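Local coordinates for 4-phosphoerythronate dehydrogenase (PDB 4PRL) that catalyses the NAD-dependent interconversion of D-lactate and pyruvate, as a D-lactate dehydrogenase of the D-isomer specific 2-hydroxyacid dehydrogenase family, at the interface of chains A and B. Sequence-based numbering; all coordinates share one arbitrary frame. Chains: chain A/B, 4-phosphoerythronate dehydrogenase.

The interface of chains A and B. Residues chain A 121, 124, 128, 133-135; chain B 292-294, 296, 299.
B:Pro294 packs with its ring against A:Phe124 and A:Met128, which stand one helical turn apart on helix 121-129 of chain A. The pyrrolidine and the phenyl side chain meet at about a right angle, CD of B:Pro294 lying 3.5 Å from CD1 of A:Phe124, while CB of the proline turns to the backbone carbonyl O of A:Phe133 at 3.6 Å. A:Phe124 carries CG anti to its carbonyl carbon (chi1 -83°), which sends the ring out from the helix toward the loop that follows strand 290-292 of chain B. The hydroxyl OG of B:Ser296 sits over one face of this ring, displaced toward the rim and 3.3 Å from CZ; within chain A the carbonyl O of A:Thr134 lies in plane at the edge, nearest CE1. An alanine at A:Phe124 would probably leave B:Pro294 and the B:Ser296 hydroxyl without their aromatic partner and open a gap between helix and loop.

SD of A:Met128 lies 3.7 Å from CD of B:Pro294, and the bend at the last torsion (chi3 93°) turns the methyl CE toward the backbone carbonyl O and CG1 of B:Val292, at the end of the strand. At the start of the same helix, A:Ile121 adds a looser contact, CG1 to the methyl CG2 of B:Thr293 at 3.9 Å.

At the other margin A:Asn135 meets B:Phe299 through its aliphatic stem: CB stands over a face of the phenyl ring, displaced toward the CE2 side of the rim and 3.8 Å from the centroid, in a CH-pi contact. Its amide ND2 turns back to the carbonyl O of A:Thr134 in a weak hydrogen bond within chain A.

Polar atoms of the two chains do not pair across this patch, so shape and apolar packing carry it. The patch recurs with the chains exchanged about the two-fold axis, and in this family, whose members commonly dimerise through the NAD-binding domain, it is likely to help hold the subunits together.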
# COMPACT_ATOMS: atom_id res chain seq x y z
N ILE A 121 -16.38 5.32 18.54
CA ILE A 121 -17.11 4.13 18.98
C ILE A 121 -17.50 4.17 20.46
O ILE A 121 -18.57 3.69 20.82
CB ILE A 121 -16.31 2.85 18.65
CG1 ILE A 121 -16.38 2.58 17.14
CG2 ILE A 121 -16.83 1.66 19.43
CD1 ILE A 121 -15.31 1.62 16.61
N PHE A 124 -20.46 6.66 20.93
CA PHE A 124 -21.66 5.87 20.61
C PHE A 124 -22.06 4.95 21.74
O PHE A 124 -23.24 4.82 22.01
CB PHE A 124 -21.45 4.98 19.40
CG PHE A 124 -21.64 5.66 18.09
CD1 PHE A 124 -22.90 5.99 17.65
CD2 PHE A 124 -20.54 5.94 17.28
CE1 PHE A 124 -23.09 6.61 16.45
CE2 PHE A 124 -20.72 6.56 16.08
CZ PHE A 124 -22.00 6.89 15.66
N MET A 128 -25.57 4.74 23.78
CA MET A 128 -26.39 3.54 23.81
C MET A 128 -26.72 3.13 25.24
O MET A 128 -27.84 2.70 25.51
CB MET A 128 -25.71 2.41 23.05
CG MET A 128 -25.66 2.70 21.56
SD MET A 128 -24.31 1.91 20.68
CE MET A 128 -25.09 0.41 20.15
N PHE A 133 -29.82 5.38 20.52
CA PHE A 133 -29.25 4.59 19.39
C PHE A 133 -29.31 5.31 18.05
O PHE A 133 -29.28 4.68 17.00
CB PHE A 133 -29.95 3.22 19.26
CG PHE A 133 -29.73 2.32 20.45
CD1 PHE A 133 -30.43 2.53 21.63
CD2 PHE A 133 -28.80 1.30 20.40
CE1 PHE A 133 -30.22 1.72 22.74
CE2 PHE A 133 -28.58 0.48 21.50
CZ PHE A 133 -29.29 0.70 22.67
N THR A 134 -29.36 6.64 18.09
CA THR A 134 -29.41 7.45 16.90
C THR A 134 -28.00 7.72 16.32
O THR A 134 -26.99 7.23 16.83
CB THR A 134 -30.10 8.81 17.19
OG1 THR A 134 -29.37 9.52 18.20
CG2 THR A 134 -31.54 8.59 17.67
N ASN A 135 -27.98 8.50 15.25
CA ASN A 135 -26.77 8.95 14.59
C ASN A 135 -26.76 10.49 14.58
O ASN A 135 -26.91 11.11 13.53
CB ASN A 135 -26.74 8.44 13.14
CG ASN A 135 -26.66 6.93 13.03
OD1 ASN A 135 -26.83 6.39 11.94
ND2 ASN A 135 -26.40 6.23 14.14
N VAL B 292 -20.53 -3.08 19.85
CA VAL B 292 -21.74 -2.91 19.07
C VAL B 292 -21.95 -1.44 18.83
O VAL B 292 -22.07 -0.65 19.76
CB VAL B 292 -23.01 -3.45 19.76
CG1 VAL B 292 -24.25 -3.11 18.93
CG2 VAL B 292 -22.92 -4.95 20.00
N THR B 293 -22.02 -1.09 17.56
CA THR B 293 -22.31 0.26 17.14
C THR B 293 -23.71 0.25 16.55
O THR B 293 -24.15 -0.75 16.01
CB THR B 293 -21.24 0.74 16.12
OG1 THR B 293 -21.10 -0.21 15.04
CG2 THR B 293 -19.88 0.92 16.83
N PRO B 294 -24.43 1.37 16.64
CA PRO B 294 -25.79 1.31 16.16
C PRO B 294 -25.84 1.53 14.66
O PRO B 294 -26.25 2.60 14.20
CB PRO B 294 -26.47 2.46 16.91
CG PRO B 294 -25.38 3.48 17.04
CD PRO B 294 -24.07 2.72 17.12
N SER B 296 -23.85 2.27 12.33
CA SER B 296 -23.27 3.54 11.86
C SER B 296 -21.92 3.41 11.15
O SER B 296 -21.17 4.37 11.09
CB SER B 296 -23.15 4.53 13.02
OG SER B 296 -22.23 4.10 13.99
N PHE B 299 -21.70 6.14 8.62
CA PHE B 299 -21.88 7.52 9.08
C PHE B 299 -20.61 8.38 9.03
O PHE B 299 -19.95 8.62 10.07
CB PHE B 299 -22.47 7.51 10.49
CG PHE B 299 -23.13 8.81 10.92
CD1 PHE B 299 -23.80 9.63 10.02
CD2 PHE B 299 -23.11 9.17 12.26
CE1 PHE B 299 -24.41 10.81 10.45
CE2 PHE B 299 -23.70 10.33 12.70
CZ PHE B 299 -24.36 11.15 11.79